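Local coordinates for protein dihydropteroate synthase (Xanthomonas albilineans, PDB 6Q62) that probably catalyses the condensation of 4-aminobenzoate with the diphosphate of 6-hydroxymethyl-7,8-dihydropterin to give 7,8-dihydropteroate, a step of folate biosynthesis, at residues V141-M146 and E172-A177; A176-G181 and R185-D190. One frame throughout, in Å; residues are numbered along the deposited sequence.

Contacts 1 and 2 are successive steps of one crossover: after strand 141-144 the chain loops out and returns as helix 162-179, which packs over the strand in contact 1 and then leads into strand 187-190 in contact 2. Their centres lie 6 Å apart, and they share Ala176 and Ala177. The two strands are parallel neighbours, joined by probable hydrogen bonds such as Leu143 N to Leu188 O at 2.9 Å. Under the helix, Val141 CG1 packs against Leu187 CD2 at 3.6 Å. On the other face of the sheet, Met144 CG meets Asp190 CG at 3.6 Å, where both contacts reach the 6-chloroguanine pocket, with its further hydrogen-bonding residues Asn120 and Lys226.

Contact 1 (V141-M146 and E172-A177); sequences VVLMHM and ERIFAA. With 6GU (6-chloroguanine), chain E.
Leu143 drives its CD1 methyl against the turn of helix formed by Arg173, Ile174 and Ala177, and this one branch makes the whole close approach. Its nearest partner is backbone: Leu143 CD1 lies 3.7 Å from Arg173 O, an oxygen already engaged by Ala177 N in the helix. Around Leu143 CD1 stand Arg173 CB, Ile174 CG1 at 4.4 Å and Ala177 CB, also at 4.4 Å, a hollow lined by one backbone carbonyl and by aliphatic carbons. CG lies anti to the carbonyl carbon (chi1 -52°), and the extended second torsion then carries CD1 outward to the helix. A branched leucine suits this span, while alanine at 177 lets the helix surface stay low.

The strand and helix segments run roughly antiparallel, their directions 143° apart, with axes 9.5 Å apart at closest approach. This is the first half of a right-handed beta-alpha-beta unit in the TIM barrel of the pterin-binding family, in which an outer helix shields the outward face of a strand.

Toward Arg173 the packing gives way to a more open, polar edge. After CB, its chain bends at chi2 and chi3 and folds back over its own helix, bringing one guanidinium face over Ala176 CB, 3.4 Å from the plane and toward its rim. NE is anchored to Ala124 O in the loop after strand 118-121. Phe175, its CB pointing away from the strand, lies on the solvent side.

On the inward face of the strand, Met144 CG is anti to the backbone N (chi1 -162°), and Met144 SD sits over the ring face of 6-chloroguanine, 3.6 Å from N1; the polarisable sulfur suits a flat heteroaromatic. Val142 CG1 instead lies near the ring plane, beside the amino nitrogen N2 at 3.9 Å.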
loop_
_atom_site.group_PDB
_atom_site.type_symbol
_atom_site.label_atom_id
_atom_site.label_comp_id
_atom_site.label_asym_id
_atom_site.label_seq_id
_atom_site.Cartn_x
_atom_site.Cartn_y
_atom_site.Cartn_z
ATOM N N VAL A 141 -12.266 16.860 19.081
ATOM C CA VAL A 141 -11.490 16.024 20.010
ATOM C C VAL A 141 -11.542 14.570 19.594
ATOM O O VAL A 141 -12.609 14.057 19.261
ATOM C CB VAL A 141 -11.911 16.215 21.500
ATOM C CG1 VAL A 141 -13.400 15.855 21.691
ATOM C CG2 VAL A 141 -11.028 15.360 22.432
ATOM N N VAL A 142 -10.393 13.897 19.649
ATOM C CA VAL A 142 -10.317 12.474 19.365
ATOM C C VAL A 142 -10.406 11.729 20.688
ATOM O O VAL A 142 -9.585 11.961 21.572
ATOM C CB VAL A 142 -8.994 12.083 18.646
ATOM C CG1 VAL A 142 -8.959 10.578 18.350
ATOM C CG2 VAL A 142 -8.767 12.897 17.368
ATOM N N LEU A 143 -11.342 10.782 20.789
ATOM C CA LEU A 143 -11.495 9.921 21.937
ATOM C C LEU A 143 -10.929 8.555 21.580
ATOM O O LEU A 143 -11.507 7.830 20.775
ATOM C CB LEU A 143 -12.982 9.813 22.326
ATOM C CG LEU A 143 -13.758 11.150 22.518
ATOM C CD1 LEU A 143 -15.247 10.873 22.746
ATOM C CD2 LEU A 143 -13.193 11.977 23.706
ATOM N N MET A 144 -9.797 8.215 22.155
ATOM C CA MET A 144 -9.130 6.961 21.834
ATOM C C MET A 144 -9.364 5.916 22.916
ATOM O O MET A 144 -9.581 6.272 24.083
ATOM C CB MET A 144 -7.627 7.238 21.660
ATOM C CG MET A 144 -6.871 6.126 20.907
ATOM S SD MET A 144 -5.081 6.203 21.156
ATOM C CE MET A 144 -4.952 5.413 22.767
ATOM N N HIS A 145 -9.298 4.631 22.545
ATOM C CA HIS A 145 -9.402 3.564 23.518
ATOM C C HIS A 145 -8.021 3.131 23.987
ATOM O O HIS A 145 -7.143 2.812 23.194
ATOM C CB HIS A 145 -10.142 2.330 22.971
ATOM C CG HIS A 145 -10.104 1.159 23.926
ATOM N ND1 HIS A 145 -9.080 0.226 23.897
ATOM C CD2 HIS A 145 -10.948 0.835 24.936
ATOM C CE1 HIS A 145 -9.330 -0.635 24.877
ATOM N NE2 HIS A 145 -10.447 -0.321 25.521
ATOM N N MET A 146 -7.839 3.094 25.299
ATOM C CA MET A 146 -6.659 2.489 25.898
ATOM C C MET A 146 -7.098 1.898 27.239
ATOM O O MET A 146 -7.969 2.473 27.869
ATOM C CB MET A 146 -5.386 3.369 25.927
ATOM C CG MET A 146 -5.338 4.378 27.033
ATOM S SD MET A 146 -3.835 5.351 26.933
ATOM C CE MET A 146 -2.652 4.197 27.511
ATOM N N GLU A 172 -19.512 4.832 25.631
ATOM C CA GLU A 172 -19.424 5.459 26.974
ATOM C C GLU A 172 -18.718 6.820 26.942
ATOM O O GLU A 172 -19.202 7.770 27.544
ATOM C CB GLU A 172 -18.688 4.543 27.945
ATOM C CG GLU A 172 -19.526 3.350 28.365
ATOM C CD GLU A 172 -18.798 2.205 29.040
ATOM O OE1 GLU A 172 -17.563 2.292 29.233
ATOM O OE2 GLU A 172 -19.474 1.202 29.361
ATOM N N ARG A 173 -17.604 6.928 26.197
ATOM C CA ARG A 173 -16.875 8.198 26.135
ATOM C C ARG A 173 -17.589 9.237 25.282
ATOM O O ARG A 173 -17.552 10.415 25.633
ATOM C CB ARG A 173 -15.415 8.000 25.689
ATOM C CG ARG A 173 -14.609 7.055 26.580
ATOM C CD ARG A 173 -14.703 7.396 28.081
ATOM N NE ARG A 173 -14.300 8.789 28.360
ATOM C CZ ARG A 173 -14.692 9.470 29.434
ATOM N NH1 ARG A 173 -14.272 10.713 29.628
ATOM N NH2 ARG A 173 -15.498 8.907 30.325
ATOM N N ILE A 174 -18.266 8.815 24.189
ATOM C CA ILE A 174 -19.059 9.757 23.370
ATOM C C ILE A 174 -20.150 10.348 24.299
ATOM O O ILE A 174 -20.376 11.551 24.289
ATOM C CB ILE A 174 -19.723 9.045 22.129
ATOM C CG1 ILE A 174 -18.632 8.681 21.064
ATOM C CG2 ILE A 174 -20.817 9.950 21.471
ATOM C CD1 ILE A 174 -19.115 7.611 20.043
ATOM N N PHE A 175 -20.831 9.484 25.056
ATOM C CA PHE A 175 -21.907 9.865 25.979
ATOM C C PHE A 175 -21.383 10.834 27.049
ATOM O O PHE A 175 -21.994 11.883 27.239
ATOM C CB PHE A 175 -22.557 8.601 26.566
ATOM C CG PHE A 175 -23.686 8.840 27.534
ATOM C CD1 PHE A 175 -24.966 9.134 27.077
ATOM C CD2 PHE A 175 -23.460 8.819 28.903
ATOM C CE1 PHE A 175 -26.005 9.385 27.979
ATOM C CE2 PHE A 175 -24.504 9.050 29.806
ATOM C CZ PHE A 175 -25.774 9.308 29.335
ATOM N N ALA A 176 -20.248 10.509 27.700
ATOM C CA ALA A 176 -19.585 11.371 28.694
ATOM C C ALA A 176 -19.265 12.739 28.106
ATOM O O ALA A 176 -19.523 13.759 28.742
ATOM C CB ALA A 176 -18.320 10.704 29.184
ATOM N N ALA A 177 -18.735 12.767 26.865
ATOM C CA ALA A 177 -18.439 14.038 26.196
ATOM C C ALA A 177 -19.700 14.834 25.900
ATOM O O ALA A 177 -19.740 16.040 26.164
ATOM C CB ALA A 177 -17.643 13.784 24.916
HETATM CL CL6 6GU E . -3.156 5.090 17.295
HETATM N N1 6GU E . -4.234 7.256 17.846
HETATM C C2 6GU E . -4.196 8.501 18.473
HETATM N N2 6GU E . -5.353 9.146 18.451
HETATM N N3 6GU E . -3.099 9.056 19.102
HETATM C C4 6GU E . -1.984 8.246 19.102
HETATM C C5 6GU E . -1.955 6.957 18.506
HETATM C C6 6GU E . -3.115 6.568 17.914
HETATM N N7 6GU E . -0.694 6.395 18.694
HETATM C C8 6GU E . 0.000 7.368 19.408
HETATM N N9 6GU E . -0.735 8.484 19.662
#

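Contact 2 (A176-G181 and R185-D190). With 6GU (6-chloroguanine), chain E.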
loop_
_atom_site.group_PDB
_atom_site.type_symbol
_atom_site.label_atom_id
_atom_site.label_comp_id
_atom_site.label_asym_id
_atom_site.label_seq_id
_atom_site.Cartn_x
_atom_site.Cartn_y
_atom_site.Cartn_z
ATOM N N ALA A 176 -20.248 10.509 27.700
ATOM C CA ALA A 176 -19.585 11.371 28.694
ATOM C C ALA A 176 -19.265 12.739 28.106
ATOM O O ALA A 176 -19.523 13.759 28.742
ATOM C CB ALA A 176 -18.320 10.704 29.184
ATOM N N ALA A 177 -18.735 12.767 26.865
ATOM C CA ALA A 177 -18.439 14.038 26.196
ATOM C C ALA A 177 -19.700 14.834 25.900
ATOM O O ALA A 177 -19.740 16.040 26.164
ATOM C CB ALA A 177 -17.643 13.784 24.916
ATOM N N GLU A 178 -20.746 14.181 25.353
ATOM C CA GLU A 178 -22.021 14.882 25.058
ATOM C C GLU A 178 -22.664 15.444 26.327
ATOM O O GLU A 178 -23.123 16.594 26.331
ATOM C CB GLU A 178 -23.002 13.949 24.350
ATOM C CG GLU A 178 -22.624 13.731 22.891
ATOM C CD GLU A 178 -23.785 13.123 22.140
ATOM O OE1 GLU A 178 -23.866 11.877 22.080
ATOM O OE2 GLU A 178 -24.650 13.896 21.670
ATOM N N MET A 179 -22.666 14.641 27.402
ATOM C CA MET A 179 -23.226 15.058 28.692
ATOM C C MET A 179 -22.458 16.230 29.329
ATOM O O MET A 179 -23.066 16.994 30.067
ATOM C CB MET A 179 -23.333 13.880 29.675
ATOM C CG MET A 179 -24.431 12.871 29.347
ATOM S SD MET A 179 -26.035 13.527 28.836
ATOM C CE MET A 179 -26.558 14.320 30.363
ATOM N N ALA A 180 -21.149 16.400 29.011
ATOM C CA ALA A 180 -20.313 17.503 29.482
ATOM C C ALA A 180 -20.536 18.772 28.639
ATOM O O ALA A 180 -19.954 19.809 28.925
ATOM C CB ALA A 180 -18.838 17.111 29.449
ATOM N N GLY A 181 -21.349 18.667 27.587
ATOM C CA GLY A 181 -21.618 19.824 26.743
ATOM C C GLY A 181 -20.742 19.928 25.511
ATOM O O GLY A 181 -20.691 20.985 24.872
ATOM N N ARG A 185 -20.850 16.806 16.975
ATOM C CA ARG A 185 -20.225 17.092 15.684
ATOM C C ARG A 185 -18.723 17.347 15.795
ATOM O O ARG A 185 -18.031 17.397 14.772
ATOM C CB ARG A 185 -20.898 18.301 14.993
ATOM C CG ARG A 185 -22.336 18.007 14.539
ATOM C CD ARG A 185 -23.078 19.274 14.167
ATOM N NE ARG A 185 -23.558 20.006 15.341
ATOM C CZ ARG A 185 -24.307 21.105 15.285
ATOM N NH1 ARG A 185 -24.676 21.609 14.111
ATOM N NH2 ARG A 185 -24.698 21.705 16.401
ATOM N N ARG A 186 -18.238 17.577 17.025
ATOM C CA ARG A 186 -16.824 17.846 17.250
ATOM C C ARG A 186 -16.085 16.563 17.690
ATOM O O ARG A 186 -14.895 16.622 17.972
ATOM C CB ARG A 186 -16.683 18.962 18.317
ATOM C CG ARG A 186 -16.962 20.366 17.728
ATOM C CD ARG A 186 -16.798 21.482 18.735
ATOM N NE ARG A 186 -17.136 22.766 18.120
ATOM C CZ ARG A 186 -18.145 23.536 18.500
ATOM N NH1 ARG A 186 -18.906 23.183 19.526
ATOM N NH2 ARG A 186 -18.371 24.691 17.888
ATOM N N LEU A 187 -16.770 15.432 17.782
ATOM C CA LEU A 187 -16.136 14.202 18.263
ATOM C C LEU A 187 -15.583 13.344 17.152
ATOM O O LEU A 187 -16.200 13.238 16.087
ATOM C CB LEU A 187 -17.134 13.352 19.068
ATOM C CG LEU A 187 -17.787 14.004 20.291
ATOM C CD1 LEU A 187 -18.746 13.038 20.966
ATOM C CD2 LEU A 187 -16.752 14.487 21.298
ATOM N N LEU A 188 -14.461 12.643 17.440
ATOM C CA LEU A 188 -13.863 11.628 16.581
ATOM C C LEU A 188 -13.563 10.494 17.536
ATOM O O LEU A 188 -13.367 10.748 18.736
ATOM C CB LEU A 188 -12.546 12.091 15.931
ATOM C CG LEU A 188 -12.654 13.272 14.945
ATOM C CD1 LEU A 188 -12.372 14.576 15.635
ATOM C CD2 LEU A 188 -11.657 13.096 13.818
ATOM N N ILE A 189 -13.550 9.249 17.030
ATOM C CA ILE A 189 -13.210 8.106 17.892
ATOM C C ILE A 189 -12.059 7.335 17.277
ATOM O O ILE A 189 -11.811 7.442 16.078
ATOM C CB ILE A 189 -14.411 7.209 18.232
ATOM C CG1 ILE A 189 -15.060 6.610 16.933
ATOM C CG2 ILE A 189 -15.395 7.975 19.131
ATOM C CD1 ILE A 189 -16.207 5.610 17.193
ATOM N N ASP A 190 -11.348 6.567 18.100
ATOM C CA ASP A 190 -10.188 5.848 17.611
ATOM C C ASP A 190 -10.078 4.574 18.457
ATOM O O ASP A 190 -10.048 4.676 19.692
ATOM C CB ASP A 190 -8.977 6.763 17.824
ATOM C CG ASP A 190 -7.637 6.223 17.400
ATOM O OD1 ASP A 190 -7.487 4.984 17.322
ATOM O OD2 ASP A 190 -6.732 7.024 17.192
HETATM CL CL6 6GU E . -3.156 5.090 17.295
HETATM N N1 6GU E . -4.234 7.256 17.846
HETATM C C2 6GU E . -4.196 8.501 18.473
HETATM N N2 6GU E . -5.353 9.146 18.451
HETATM N N3 6GU E . -3.099 9.056 19.102
HETATM C C4 6GU E . -1.984 8.246 19.102
HETATM C C5 6GU E . -1.955 6.957 18.506
HETATM C C6 6GU E . -3.115 6.568 17.914
HETATM N N7 6GU E . -0.694 6.395 18.694
HETATM C C8 6GU E . 0.000 7.368 19.408
HETATM N N9 6GU E . -0.735 8.484 19.662
#
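Leu187 opens the strand 187-190 by setting its forked end under helix 162-179, just before that helix finishes. The Ala177 methyl that meets Leu143 also receives both branches of this leucine: Leu187 CD2 is 3.8 Å from Ala177 CB. The other branch, Leu187 CD1, stands 4.2 Å from Ala177 CB. A chi1 of -58° sets Leu187 CG beside its own backbone N, which turns both methyls to the helix. At the edge of the contact Leu187 CD1 also grazes the aliphatic Glu178 CG at 4.4 Å; Glu178 O in turn accepts Gly181 N in the Schellman motif that ends the helix, where glycine, with no CB, easily adopts the positive phi (95°).

Further along, Leu188 packs on Val142 of the neighbouring strand, whereas Ile189 goes back to the helix side and touches Ile174. Asp190 closes the strand in the pocket at its C-terminal end, the usual place for a TIM-barrel active site. Asp190 OD2 accepts a hydrogen bond from N2 of 6-chloroguanine at 2.8 Å, with an N-H...O angle of 140°, and lies 2.6 Å from N1. Asp190 OD1 is held by Gly192 N, which fixes the carboxylate's rotation. Apolar packing thus secures one end of this strand, while the other sets a carboxylate oxygen against the N1-N2 edge, bonded to N2 and close to N1, probably much as it would meet a pterin ring.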